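PDB 6P74: OLD nuclease from Thermus scotoductus, which degrades linear or supercoiled double-stranded DNA exonucleolytically from 5' to 3', nicks and linearizes circular DNA, and has DNA-stimulated ATPase activity. Local coordinates for residues K194-T199 / I217-A222; V273-P278 / R288-L293; L347-N352 / N460-A465; Q387-L392 / R520-P525. All coordinates share one frame; numbering follows the deposited sequence.

In the fold
The four contacts range from the dimerization region through the ATPase core to the Toprim nuclease domain. Interaction 1 lies far out in the dimerization region, where its strand joins a sheet with the second subunit; its centre is about 40 Å from that of interaction 2 and about 68 Å from those of interactions 3 and 4. Interaction 2 belongs to the ATPase core, the Pro278 side chain lying about 9 Å from that of Lys34 in the assigned ATP site. Interaction 3 joins the ATPase part to the Toprim domain. Interaction 4 lies wholly within the Toprim domain, the Phe389 side chain about 10 Å from that of Asp381, a likely metal ligand. Interactions 3 and 4 alternate along the chain, with centres about 26 Å apart.

Interaction 1 (K194-T199 / I217-A222); sequences KTIAET and IGFGFA
Ile217 and Ala197 carry most of this contact between strand 217-220 and helix 187-205, and Ile196 adds a second apolar touch on Phe219. The backbones come close at Ala197, whose CA is 5.5 Å from the CA of Ile217, a spacing that the small alanine side chain accommodates. Its CB meets the strand twice: 3.6 Å from Ile217 O and 4.0 Å from Ile217 CB, where the isoleucine branches. One residue earlier on the helix, Ile196 stretches out to its CD1, which ends 4.0 Å from Phe219 CZ; the two side chains cross at about a right angle, and the methyl comes obliquely to the ring. Phe219 CG lies anti to its own carbonyl carbon (chi1 -74°), and the ring thereby swings back to the helix although its CB does not point there. Within the helix, Thr199 OG1 donates to Thr195 O over 2.9 Å; this carbonyl also takes Thr199 N, the two donors arriving from opposite faces of its plane. Glu193 of the same helix accepts a hydrogen bond from Phe219 N, and residues 217-220 continue the sheet by antiparallel pairing with a strand of the second subunit. With no hydrogen bond directly between 194-199 and 217-222, the segments meet through apolar packing and a methyl set against the Ile217 carbonyl oxygen, while polar pairing of the strand is directed elsewhere, partly across the dimer interface.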
loop_
_atom_site.group_PDB
_atom_site.type_symbol
_atom_site.label_atom_id
_atom_site.label_comp_id
_atom_site.label_asym_id
_atom_site.label_seq_id
_atom_site.Cartn_x
_atom_site.Cartn_y
_atom_site.Cartn_z
ATOM N N LYS A 194 -21.858 -12.376 23.818
ATOM C CA LYS A 194 -22.563 -13.578 23.389
ATOM C C LYS A 194 -23.120 -13.420 21.976
ATOM O O LYS A 194 -23.094 -14.366 21.181
ATOM C CB LYS A 194 -23.672 -13.915 24.394
ATOM C CG LYS A 194 -24.571 -15.111 24.045
ATOM C CD LYS A 194 -25.626 -15.317 25.168
ATOM C CE LYS A 194 -26.536 -16.528 24.935
ATOM N NZ LYS A 194 -27.603 -16.691 25.996
ATOM N N THR A 195 -23.609 -12.232 21.632
ATOM C CA THR A 195 -24.069 -12.020 20.273
ATOM C C THR A 195 -22.925 -12.209 19.288
ATOM O O THR A 195 -23.059 -12.941 18.305
ATOM C CB THR A 195 -24.690 -10.634 20.142
ATOM O OG1 THR A 195 -25.921 -10.611 20.874
ATOM C CG2 THR A 195 -24.925 -10.268 18.648
ATOM N N ILE A 196 -21.775 -11.585 19.558
ATOM C CA ILE A 196 -20.613 -11.743 18.686
ATOM C C ILE A 196 -20.229 -13.218 18.558
ATOM O O ILE A 196 -20.155 -13.770 17.452
ATOM C CB ILE A 196 -19.433 -10.900 19.202
ATOM C CG1 ILE A 196 -19.813 -9.422 19.240
ATOM C CG2 ILE A 196 -18.182 -11.125 18.334
ATOM C CD1 ILE A 196 -18.683 -8.499 19.713
ATOM N N ALA A 197 -19.991 -13.879 19.691
ATOM C CA ALA A 197 -19.445 -15.231 19.667
ATOM C C ALA A 197 -20.420 -16.222 19.046
ATOM O O ALA A 197 -20.012 -17.109 18.290
ATOM C CB ALA A 197 -19.074 -15.673 21.087
ATOM N N GLU A 198 -21.704 -16.108 19.373
ATOM C CA GLU A 198 -22.669 -17.032 18.795
ATOM C C GLU A 198 -22.783 -16.817 17.295
ATOM O O GLU A 198 -22.873 -17.782 16.531
ATOM C CB GLU A 198 -24.039 -16.884 19.466
ATOM C CG GLU A 198 -24.121 -17.388 20.910
ATOM C CD GLU A 198 -23.823 -18.881 21.051
ATOM O OE1 GLU A 198 -24.781 -19.686 21.129
ATOM O OE2 GLU A 198 -22.627 -19.248 21.087
ATOM N N THR A 199 -22.777 -15.559 16.855
ATOM C CA THR A 199 -22.893 -15.290 15.430
ATOM C C THR A 199 -21.669 -15.801 14.685
ATOM O O THR A 199 -21.794 -16.533 13.694
ATOM C CB THR A 199 -23.097 -13.793 15.195
ATOM O OG1 THR A 199 -24.353 -13.397 15.752
ATOM C CG2 THR A 199 -23.077 -13.453 13.722
ATOM N N ILE A 217 -14.501 -17.563 22.231
ATOM C CA ILE A 217 -14.446 -16.228 21.652
ATOM C C ILE A 217 -15.021 -15.277 22.686
ATOM O O ILE A 217 -16.141 -15.485 23.164
ATOM C CB ILE A 217 -15.220 -16.129 20.324
ATOM C CG1 ILE A 217 -14.691 -17.140 19.298
ATOM C CG2 ILE A 217 -15.141 -14.728 19.773
ATOM C CD1 ILE A 217 -15.460 -17.159 17.985
ATOM N N GLY A 218 -14.252 -14.255 23.047
ATOM C CA GLY A 218 -14.705 -13.315 24.053
ATOM C C GLY A 218 -13.836 -12.078 24.057
ATOM O O GLY A 218 -12.884 -11.952 23.281
ATOM N N PHE A 219 -14.190 -11.160 24.949
ATOM C CA PHE A 219 -13.435 -9.939 25.176
ATOM C C PHE A 219 -12.228 -10.200 26.084
ATOM O O PHE A 219 -12.153 -11.209 26.792
ATOM C CB PHE A 219 -14.333 -8.878 25.812
ATOM C CG PHE A 219 -15.334 -8.257 24.866
ATOM C CD1 PHE A 219 -14.937 -7.744 23.641
ATOM C CD2 PHE A 219 -16.675 -8.159 25.229
ATOM C CE1 PHE A 219 -15.869 -7.156 22.776
ATOM C CE2 PHE A 219 -17.604 -7.573 24.377
ATOM C CZ PHE A 219 -17.202 -7.060 23.158
ATOM N N GLY A 220 -11.290 -9.265 26.065
ATOM C CA GLY A 220 -10.114 -9.330 26.910
ATOM C C GLY A 220 -9.029 -8.426 26.363
ATOM O O GLY A 220 -9.169 -7.830 25.291
ATOM N N PHE A 221 -7.930 -8.326 27.128
ATOM C CA PHE A 221 -6.763 -7.608 26.621
ATOM C C PHE A 221 -5.469 -8.395 26.777
ATOM O O PHE A 221 -4.389 -7.796 26.742
ATOM C CB PHE A 221 -6.600 -6.229 27.265
ATOM C CG PHE A 221 -7.225 -6.109 28.589
ATOM C CD1 PHE A 221 -6.616 -6.657 29.704
ATOM C CD2 PHE A 221 -8.425 -5.436 28.732
ATOM C CE1 PHE A 221 -7.204 -6.549 30.948
ATOM C CE2 PHE A 221 -9.026 -5.324 29.966
ATOM C CZ PHE A 221 -8.415 -5.883 31.079
ATOM N N ALA A 222 -5.542 -9.715 26.914
ATOM C CA ALA A 222 -4.307 -10.486 26.905
ATOM C C ALA A 222 -4.651 -11.960 26.865
ATOM O O ALA A 222 -5.726 -12.368 27.313
ATOM C CB ALA A 222 -3.419 -10.138 28.108
#

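Interaction 2 (V273-P278 / R288-L293); sequences VIIEEP and RYFYRL. With SO4 (sulfate ion), chain J.
The beta-alpha-beta unit made of strand 272-276, helix 284-299 and strand 304-308, part of the ATPase core, is packed here through Phe290, a helix residue whose ring reaches Ile275 of the first strand and Pro278 in the loop just after it. Phe290 CG is anti to the backbone N (chi1 -163°), which sends the ring out from the helix toward Pro278. The carbonyl of Pro278 meets the ring at its edge and in its plane, with Pro278 O 3.6 Å from Phe290 CD2. The proline ring adds an apolar touch, Pro278 CB standing 4.0 Å from Phe290 CE2. Ile275 CD1 comes obliquely to the far end of the ring, 4.4 Å from Phe290 CZ. Phe260 of helix 246-266 packs edge-to-face with the same ring. Away from this packing, the exposed Arg288 donates through NH2 to sulfate O1 over 2.8 Å at 153°, the oxygen lying in the guanidinium plane; the ion probably comes from the crystallisation liquor. Strand 272-276 ends at Glu276, which packs on Thr35 of the assigned ATP site, and Glu277 follows in the loop. A hydrophobic strand with acidic residues at and just after its end, followed by a crossover helix, is consistent with the Walker B region of P-loop ATPases.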
loop_
_atom_site.group_PDB
_atom_site.type_symbol
_atom_site.label_atom_id
_atom_site.label_comp_id
_atom_site.label_asym_id
_atom_site.label_seq_id
_atom_site.Cartn_x
_atom_site.Cartn_y
_atom_site.Cartn_z
ATOM N N VAL A 273 16.915 -6.798 10.537
ATOM C CA VAL A 273 15.898 -5.775 10.735
ATOM C C VAL A 273 15.881 -4.889 9.500
ATOM O O VAL A 273 16.931 -4.450 9.030
ATOM C CB VAL A 273 16.177 -4.922 11.989
ATOM C CG1 VAL A 273 15.052 -3.936 12.216
ATOM C CG2 VAL A 273 16.397 -5.804 13.205
ATOM N N ILE A 274 14.697 -4.629 8.985
ATOM C CA ILE A 274 14.507 -3.736 7.860
ATOM C C ILE A 274 13.752 -2.525 8.374
ATOM O O ILE A 274 12.746 -2.676 9.079
ATOM C CB ILE A 274 13.748 -4.441 6.729
ATOM C CG1 ILE A 274 14.632 -5.548 6.142
ATOM C CG2 ILE A 274 13.295 -3.437 5.693
ATOM C CD1 ILE A 274 13.984 -6.315 5.018
ATOM N N ILE A 275 14.247 -1.329 8.064
ATOM C CA ILE A 275 13.597 -0.111 8.539
ATOM C C ILE A 275 13.333 0.803 7.365
ATOM O O ILE A 275 14.233 1.102 6.570
ATOM C CB ILE A 275 14.413 0.604 9.625
ATOM C CG1 ILE A 275 14.712 -0.369 10.753
ATOM C CG2 ILE A 275 13.606 1.772 10.198
ATOM C CD1 ILE A 275 15.600 0.179 11.821
ATOM N N GLU A 276 12.079 1.192 7.228
ATOM C CA GLU A 276 11.658 2.218 6.290
ATOM C C GLU A 276 11.877 3.572 6.966
ATOM O O GLU A 276 11.152 3.915 7.904
ATOM C CB GLU A 276 10.194 1.979 5.954
ATOM C CG GLU A 276 9.704 2.519 4.668
ATOM C CD GLU A 276 8.217 2.250 4.509
ATOM O OE1 GLU A 276 7.821 1.734 3.442
ATOM O OE2 GLU A 276 7.454 2.539 5.469
ATOM N N GLU A 277 12.922 4.320 6.534
ATOM C CA GLU A 277 13.207 5.676 7.011
ATOM C C GLU A 277 13.519 5.861 8.491
ATOM O O GLU A 277 12.871 6.661 9.174
ATOM C CB GLU A 277 12.070 6.623 6.646
ATOM C CG GLU A 277 12.336 7.349 5.387
ATOM C CD GLU A 277 11.528 6.816 4.254
ATOM O OE1 GLU A 277 10.290 6.990 4.316
ATOM O OE2 GLU A 277 12.131 6.231 3.318
ATOM N N PRO A 278 14.521 5.163 9.019
ATOM C CA PRO A 278 14.807 5.274 10.452
ATOM C C PRO A 278 14.795 6.661 11.045
ATOM O O PRO A 278 14.677 6.795 12.271
ATOM C CB PRO A 278 16.183 4.624 10.594
ATOM C CG PRO A 278 16.817 4.749 9.214
ATOM C CD PRO A 278 15.714 4.727 8.235
ATOM N N ARG A 288 21.207 11.153 15.052
ATOM C CA ARG A 288 22.610 10.830 15.242
ATOM C C ARG A 288 22.774 9.756 16.297
ATOM O O ARG A 288 23.573 8.830 16.133
ATOM C CB ARG A 288 23.395 12.089 15.606
ATOM C CG ARG A 288 23.868 12.844 14.382
ATOM C CD ARG A 288 24.692 14.119 14.708
ATOM N NE ARG A 288 23.885 15.332 14.558
ATOM C CZ ARG A 288 23.739 16.014 13.421
ATOM N NH1 ARG A 288 24.368 15.637 12.302
ATOM N NH2 ARG A 288 22.964 17.091 13.412
ATOM N N TYR A 289 22.015 9.854 17.383
ATOM C CA TYR A 289 22.093 8.836 18.422
ATOM C C TYR A 289 21.642 7.470 17.885
ATOM O O TYR A 289 22.320 6.461 18.073
ATOM C CB TYR A 289 21.261 9.299 19.627
ATOM C CG TYR A 289 21.258 8.341 20.779
ATOM C CD1 TYR A 289 20.429 7.245 20.768
ATOM C CD2 TYR A 289 22.082 8.536 21.877
ATOM C CE1 TYR A 289 20.417 6.353 21.803
ATOM C CE2 TYR A 289 22.077 7.645 22.934
ATOM C CZ TYR A 289 21.237 6.546 22.879
ATOM O OH TYR A 289 21.196 5.621 23.897
ATOM N N PHE A 290 20.526 7.436 17.155
ATOM C CA PHE A 290 20.014 6.184 16.606
ATOM C C PHE A 290 21.009 5.557 15.619
ATOM O O PHE A 290 21.320 4.359 15.701
ATOM C CB PHE A 290 18.653 6.456 15.951
ATOM C CG PHE A 290 17.817 5.227 15.701
ATOM C CD1 PHE A 290 18.068 4.033 16.380
ATOM C CD2 PHE A 290 16.775 5.265 14.784
ATOM C CE1 PHE A 290 17.297 2.907 16.132
ATOM C CE2 PHE A 290 15.993 4.143 14.542
ATOM C CZ PHE A 290 16.256 2.963 15.205
ATOM N N TYR A 291 21.520 6.355 14.678
ATOM C CA TYR A 291 22.481 5.841 13.706
ATOM C C TYR A 291 23.706 5.242 14.392
ATOM O O TYR A 291 24.149 4.143 14.045
ATOM C CB TYR A 291 22.899 6.949 12.737
ATOM C CG TYR A 291 23.894 6.513 11.672
ATOM C CD1 TYR A 291 23.576 5.520 10.758
ATOM C CD2 TYR A 291 25.148 7.107 11.577
ATOM C CE1 TYR A 291 24.488 5.115 9.778
ATOM C CE2 TYR A 291 26.059 6.714 10.598
ATOM C CZ TYR A 291 25.719 5.722 9.702
ATOM O OH TYR A 291 26.620 5.338 8.733
ATOM N N ARG A 292 24.282 5.961 15.355
ATOM C CA ARG A 292 25.430 5.423 16.082
ATOM C C ARG A 292 25.085 4.099 16.749
ATOM O O ARG A 292 25.906 3.174 16.794
ATOM C CB ARG A 292 25.905 6.427 17.123
ATOM C CG ARG A 292 27.294 6.121 17.653
ATOM C CD ARG A 292 27.359 6.252 19.160
ATOM N NE ARG A 292 26.477 5.291 19.817
ATOM C CZ ARG A 292 26.856 4.079 20.218
ATOM N NH1 ARG A 292 28.114 3.676 20.025
ATOM N NH2 ARG A 292 25.973 3.268 20.808
ATOM N N LEU A 293 23.863 3.994 17.271
ATOM C CA LEU A 293 23.420 2.772 17.921
ATOM C C LEU A 293 23.286 1.635 16.918
ATOM O O LEU A 293 23.718 0.507 17.188
ATOM C CB LEU A 293 22.098 3.044 18.632
ATOM C CG LEU A 293 21.414 2.028 19.514
ATOM C CD1 LEU A 293 20.263 2.740 20.164
ATOM C CD2 LEU A 293 20.903 0.912 18.667
HETATM S S SO4 J . 21.389 20.082 15.415
HETATM O O1 SO4 J . 21.825 18.688 15.416
HETATM O O2 SO4 J . 22.526 20.954 15.699
HETATM O O3 SO4 J . 20.374 20.272 16.443
HETATM O O4 SO4 J . 20.816 20.408 14.113
#

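Interaction 3 (L347-N352 / N460-A465); sequences LDNVRN and NQRIQA
Helices 341-355 and 443-467 stand well apart here, the nearest CA atoms, those of Val350 and Arg462, being 10.3 Å from each other, and the gap is bridged mainly by the long side chain of Arg462. The first helix belongs to the C-terminal part of the ATPase region and the second to the Toprim domain, whose parallel sheet is flanked by helices; the contact therefore joins the two regions near the surface. Arg462 does the reaching: its chain bends at chi3 (61°) and brings NH2 to 3.9 Å from Val350 CG2. This methyl lies at the edge of the guanidinium, in its plane, and the two side chains run alongside each other in opposite senses. Asn349 ND2 is farther off, 4.4 Å from Arg462 NH2, with an oblique approach and no hydrogen bond. The charge of Arg462 is met chiefly outside these segments, where its NE forms a salt bridge with Glu413 of helix 409-422. Val350 packs on Glu413 and Leu414 of that same helix, which thus sits against both partners, and Arg353 brings a like charge close to Arg462. On another side of helix 341-355, Arg351 forms a salt bridge with Asp348 and a further one with Glu321. Arg351 NH2 donates to Asp348 OD1 over 2.7 Å, nearly straight at 165°, and meets the anti side of the carboxylate oxygen.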
loop_
_atom_site.group_PDB
_atom_site.type_symbol
_atom_site.label_atom_id
_atom_site.label_comp_id
_atom_site.label_asym_id
_atom_site.label_seq_id
_atom_site.Cartn_x
_atom_site.Cartn_y
_atom_site.Cartn_z
ATOM N N LEU A 347 39.215 2.266 -2.847
ATOM C CA LEU A 347 38.510 3.324 -2.130
ATOM C C LEU A 347 38.845 3.309 -0.633
ATOM O O LEU A 347 38.936 4.365 0.005
ATOM C CB LEU A 347 37.004 3.202 -2.358
ATOM C CG LEU A 347 36.265 4.531 -2.187
ATOM C CD1 LEU A 347 36.928 5.616 -3.060
ATOM C CD2 LEU A 347 34.792 4.407 -2.514
ATOM N N ASP A 348 39.040 2.125 -0.053
ATOM C CA ASP A 348 39.376 2.056 1.366
ATOM C C ASP A 348 40.734 2.693 1.631
ATOM O O ASP A 348 40.921 3.394 2.635
ATOM C CB ASP A 348 39.353 0.595 1.847
ATOM C CG ASP A 348 39.834 0.436 3.296
ATOM O OD1 ASP A 348 39.126 0.875 4.237
ATOM O OD2 ASP A 348 40.935 -0.125 3.494
ATOM N N ASN A 349 41.697 2.456 0.740
ATOM C CA ASN A 349 42.982 3.140 0.839
ATOM C C ASN A 349 42.798 4.652 0.820
ATOM O O ASN A 349 43.460 5.376 1.573
ATOM C CB ASN A 349 43.894 2.694 -0.301
ATOM C CG ASN A 349 45.233 3.394 -0.283
ATOM O OD1 ASN A 349 46.049 3.145 0.599
ATOM N ND2 ASN A 349 45.474 4.268 -1.263
ATOM N N VAL A 350 41.893 5.144 -0.034
ATOM C CA VAL A 350 41.672 6.581 -0.133
ATOM C C VAL A 350 41.012 7.081 1.135
ATOM O O VAL A 350 41.306 8.177 1.611
ATOM C CB VAL A 350 40.829 6.914 -1.385
ATOM C CG1 VAL A 350 40.321 8.329 -1.312
ATOM C CG2 VAL A 350 41.643 6.715 -2.667
ATOM N N ARG A 351 40.129 6.274 1.720
ATOM C CA ARG A 351 39.495 6.672 2.967
ATOM C C ARG A 351 40.521 6.796 4.086
ATOM O O ARG A 351 40.432 7.705 4.918
ATOM C CB ARG A 351 38.397 5.674 3.334
ATOM C CG ARG A 351 37.834 5.876 4.730
ATOM C CD ARG A 351 36.630 5.000 4.969
ATOM N NE ARG A 351 36.971 3.586 4.821
ATOM C CZ ARG A 351 36.083 2.611 4.623
ATOM N NH1 ARG A 351 34.780 2.889 4.529
ATOM N NH2 ARG A 351 36.500 1.351 4.504
ATOM N N ASN A 352 41.521 5.908 4.103
ATOM C CA ASN A 352 42.553 5.956 5.135
ATOM C C ASN A 352 43.468 7.155 4.957
ATOM O O ASN A 352 43.857 7.790 5.943
ATOM C CB ASN A 352 43.384 4.672 5.126
ATOM C CG ASN A 352 42.603 3.459 5.600
ATOM O OD1 ASN A 352 41.612 3.569 6.339
ATOM N ND2 ASN A 352 43.048 2.284 5.174
ATOM N N ASN A 460 47.285 16.697 -7.060
ATOM C CA ASN A 460 46.529 17.159 -8.216
ATOM C C ASN A 460 46.390 16.048 -9.253
ATOM O O ASN A 460 45.347 15.928 -9.898
ATOM C CB ASN A 460 47.212 18.382 -8.850
ATOM C CG ASN A 460 47.241 19.568 -7.923
ATOM O OD1 ASN A 460 46.527 19.582 -6.920
ATOM N ND2 ASN A 460 48.075 20.585 -8.254
ATOM N N GLN A 461 47.447 15.254 -9.441
ATOM C CA GLN A 461 47.424 14.160 -10.403
ATOM C C GLN A 461 46.498 13.039 -9.950
ATOM O O GLN A 461 45.825 12.419 -10.779
ATOM C CB GLN A 461 48.844 13.626 -10.630
ATOM C CG GLN A 461 48.935 12.578 -11.716
ATOM C CD GLN A 461 48.164 12.989 -12.976
ATOM O OE1 GLN A 461 47.217 12.309 -13.383
ATOM N NE2 GLN A 461 48.559 14.112 -13.588
ATOM N N ARG A 462 46.436 12.762 -8.651
ATOM C CA ARG A 462 45.531 11.707 -8.204
ATOM C C ARG A 462 44.074 12.107 -8.411
ATOM O O ARG A 462 43.255 11.284 -8.840
ATOM C CB ARG A 462 45.783 11.361 -6.754
ATOM C CG ARG A 462 47.138 10.736 -6.441
ATOM C CD ARG A 462 47.328 10.689 -4.900
ATOM N NE ARG A 462 46.261 9.871 -4.327
ATOM C CZ ARG A 462 46.246 8.532 -4.316
ATOM N NH1 ARG A 462 47.263 7.839 -4.823
ATOM N NH2 ARG A 462 45.212 7.874 -3.791
ATOM N N ILE A 463 43.743 13.377 -8.156
ATOM C CA ILE A 463 42.387 13.855 -8.410
ATOM C C ILE A 463 42.043 13.715 -9.888
ATOM O O ILE A 463 40.917 13.361 -10.260
ATOM C CB ILE A 463 42.240 15.309 -7.914
ATOM C CG1 ILE A 463 42.075 15.309 -6.394
ATOM C CG2 ILE A 463 41.042 15.976 -8.585
ATOM C CD1 ILE A 463 42.413 16.643 -5.738
ATOM N N GLN A 464 43.004 14.008 -10.752
ATOM C CA GLN A 464 42.783 13.924 -12.187
ATOM C C GLN A 464 42.585 12.475 -12.633
ATOM O O GLN A 464 41.775 12.188 -13.526
ATOM C CB GLN A 464 43.975 14.567 -12.887
ATOM C CG GLN A 464 43.879 14.611 -14.339
ATOM C CD GLN A 464 43.850 16.023 -14.849
ATOM O OE1 GLN A 464 43.392 16.954 -14.163
ATOM N NE2 GLN A 464 44.334 16.201 -16.063
ATOM N N ALA A 465 43.312 11.547 -12.010
ATOM C CA ALA A 465 43.190 10.136 -12.350
ATOM C C ALA A 465 41.826 9.583 -11.950
ATOM O O ALA A 465 41.209 8.838 -12.716
ATOM C CB ALA A 465 44.309 9.333 -11.677
#

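Interaction 4 (Q387-L392 / R520-P525); sequences QLFNQL and RQVTRP
One face of the Arg520 guanidinium carries a methyl of Leu392, and the ring of Phe389 receives two neighbours obliquely. Leu392 CD2 sits 3.3 Å above the guanidinium plane of Arg520, displaced from its middle toward NH2, and its nearest atom there is Arg520 NH2 at 3.4 Å. The two side chains cross at about a right angle. The CB of Arg520 points away from residues 387-392, but the extended chain brings the guanidinium back to Leu392, while NH2 is also hydrogen-bonded to the carbonyl of Val505. At the Phe389 ring, CZ lies 3.9 Å from Val522 CG1 and CE1 lies 3.7 Å from Thr523 OG1. In Val522, chi1 of 81° sets CG1 between the backbone N and the carbonyl carbon, and this is the methyl that meets the ring. Thr523 OG1 makes its hydrogen bond to Ile519 O, one turn back in its own helix, so that its contact with the ring is packing. The pairing brings helix 379-391, which follows strand 372-376, an inner strand of the parallel Toprim sheet, against helix 513-523 near the end of the chain; Phe389 also packs on Ile401 and Val403 of the outer strand 401-405. Within the first helix, Gln387 NE2 donates to Gln391 OE1 over 3.1 Å, straight at the hydrogen (169°) but tilted from the carbonyl plane, and Gln391 NE2 is hydrogen-bonded to Leu500 O.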
loop_
_atom_site.group_PDB
_atom_site.type_symbol
_atom_site.label_atom_id
_atom_site.label_comp_id
_atom_site.label_asym_id
_atom_site.label_seq_id
_atom_site.Cartn_x
_atom_site.Cartn_y
_atom_site.Cartn_z
ATOM N N GLN A 387 28.213 32.093 -3.885
ATOM C CA GLN A 387 28.034 33.462 -4.342
ATOM C C GLN A 387 28.076 33.530 -5.873
ATOM O O GLN A 387 27.313 34.286 -6.485
ATOM C CB GLN A 387 29.090 34.369 -3.703
ATOM C CG GLN A 387 29.125 35.770 -4.270
ATOM C CD GLN A 387 27.832 36.527 -3.992
ATOM O OE1 GLN A 387 27.181 36.293 -2.973
ATOM N NE2 GLN A 387 27.448 37.426 -4.905
ATOM N N LEU A 388 28.917 32.718 -6.517
ATOM C CA LEU A 388 28.927 32.742 -7.981
ATOM C C LEU A 388 27.644 32.148 -8.547
ATOM O O LEU A 388 27.088 32.685 -9.513
ATOM C CB LEU A 388 30.152 32.016 -8.537
ATOM C CG LEU A 388 31.413 32.874 -8.452
ATOM C CD1 LEU A 388 32.668 32.056 -8.654
ATOM C CD2 LEU A 388 31.326 34.028 -9.462
ATOM N N PHE A 389 27.158 31.048 -7.961
ATOM C CA PHE A 389 25.835 30.555 -8.334
ATOM C C PHE A 389 24.832 31.694 -8.330
ATOM O O PHE A 389 24.061 31.875 -9.279
ATOM C CB PHE A 389 25.361 29.466 -7.373
ATOM C CG PHE A 389 25.799 28.068 -7.734
ATOM C CD1 PHE A 389 25.041 27.289 -8.585
ATOM C CD2 PHE A 389 26.944 27.515 -7.172
ATOM C CE1 PHE A 389 25.423 25.992 -8.887
ATOM C CE2 PHE A 389 27.330 26.213 -7.463
ATOM C CZ PHE A 389 26.573 25.457 -8.325
ATOM N N ASN A 390 24.839 32.480 -7.253
ATOM C CA ASN A 390 23.880 33.565 -7.117
ATOM C C ASN A 390 24.075 34.617 -8.215
ATOM O O ASN A 390 23.105 35.185 -8.730
ATOM C CB ASN A 390 24.014 34.166 -5.714
ATOM C CG ASN A 390 22.941 35.192 -5.404
ATOM O OD1 ASN A 390 21.774 34.846 -5.227
ATOM N ND2 ASN A 390 23.337 36.455 -5.318
ATOM N N GLN A 391 25.322 34.878 -8.597
ATOM C CA GLN A 391 25.577 35.840 -9.659
ATOM C C GLN A 391 25.272 35.280 -11.038
ATOM O O GLN A 391 25.020 36.048 -11.970
ATOM C CB GLN A 391 27.028 36.321 -9.594
ATOM C CG GLN A 391 27.251 37.300 -8.452
ATOM C CD GLN A 391 28.684 37.784 -8.349
ATOM O OE1 GLN A 391 29.342 37.562 -7.337
ATOM N NE2 GLN A 391 29.169 38.464 -9.389
ATOM N N LEU A 392 25.299 33.963 -11.190
ATOM C CA LEU A 392 24.904 33.342 -12.440
ATOM C C LEU A 392 23.404 33.129 -12.499
ATOM O O LEU A 392 22.898 32.641 -13.512
ATOM C CB LEU A 392 25.658 32.014 -12.625
ATOM C CG LEU A 392 27.166 32.217 -12.829
ATOM C CD1 LEU A 392 27.940 30.934 -12.665
ATOM C CD2 LEU A 392 27.442 32.832 -14.206
ATOM N N ARG A 520 29.545 26.698 -14.299
ATOM C CA ARG A 520 28.744 26.602 -15.518
ATOM C C ARG A 520 28.603 25.151 -15.981
ATOM O O ARG A 520 27.546 24.753 -16.474
ATOM C CB ARG A 520 29.355 27.459 -16.639
ATOM C CG ARG A 520 29.262 28.954 -16.427
ATOM C CD ARG A 520 29.699 29.708 -17.673
ATOM N NE ARG A 520 29.783 31.138 -17.424
ATOM C CZ ARG A 520 28.749 31.954 -17.493
ATOM N NH1 ARG A 520 27.558 31.480 -17.826
ATOM N NH2 ARG A 520 28.905 33.239 -17.225
ATOM N N GLN A 521 29.662 24.344 -15.852
ATOM C CA GLN A 521 29.557 22.944 -16.275
ATOM C C GLN A 521 28.613 22.156 -15.366
ATOM O O GLN A 521 27.757 21.396 -15.846
ATOM C CB GLN A 521 30.939 22.285 -16.318
ATOM C CG GLN A 521 30.897 20.775 -16.725
ATOM C CD GLN A 521 32.246 20.269 -17.272
ATOM O OE1 GLN A 521 32.826 20.868 -18.177
ATOM N NE2 GLN A 521 32.749 19.176 -16.708
ATOM N N VAL A 522 28.757 22.305 -14.045
ATOM C CA VAL A 522 27.897 21.525 -13.154
ATOM C C VAL A 522 26.442 21.960 -13.278
ATOM O O VAL A 522 25.536 21.181 -12.965
ATOM C CB VAL A 522 28.360 21.611 -11.684
ATOM C CG1 VAL A 522 27.858 22.913 -11.052
ATOM C CG2 VAL A 522 27.863 20.356 -10.859
ATOM N N THR A 523 26.200 23.184 -13.756
ATOM C CA THR A 523 24.856 23.703 -13.964
ATOM C C THR A 523 24.261 23.271 -15.297
ATOM O O THR A 523 23.037 23.312 -15.463
ATOM C CB THR A 523 24.887 25.241 -13.890
ATOM O OG1 THR A 523 24.968 25.654 -12.523
ATOM C CG2 THR A 523 23.636 25.833 -14.501
ATOM N N ARG A 524 25.085 22.853 -16.238
ATOM C CA ARG A 524 24.628 22.650 -17.610
ATOM C C ARG A 524 23.737 21.418 -17.706
ATOM O O ARG A 524 24.182 20.314 -17.359
ATOM C CB ARG A 524 25.834 22.522 -18.535
ATOM C CG ARG A 524 25.559 22.900 -19.972
ATOM C CD ARG A 524 26.722 23.713 -20.561
ATOM N NE ARG A 524 28.008 23.034 -20.424
ATOM C CZ ARG A 524 29.128 23.623 -19.998
ATOM N NH1 ARG A 524 29.112 24.913 -19.665
ATOM N NH2 ARG A 524 30.266 22.927 -19.911
ATOM N N PRO A 525 22.485 21.548 -18.177
ATOM C CA PRO A 525 21.534 20.431 -18.256
ATOM C C PRO A 525 22.056 19.263 -19.091
ATOM O O PRO A 525 21.305 18.311 -19.311
ATOM C CB PRO A 525 20.302 21.066 -18.911
ATOM C CG PRO A 525 20.825 22.302 -19.606
ATOM C CD PRO A 525 21.930 22.792 -18.740
#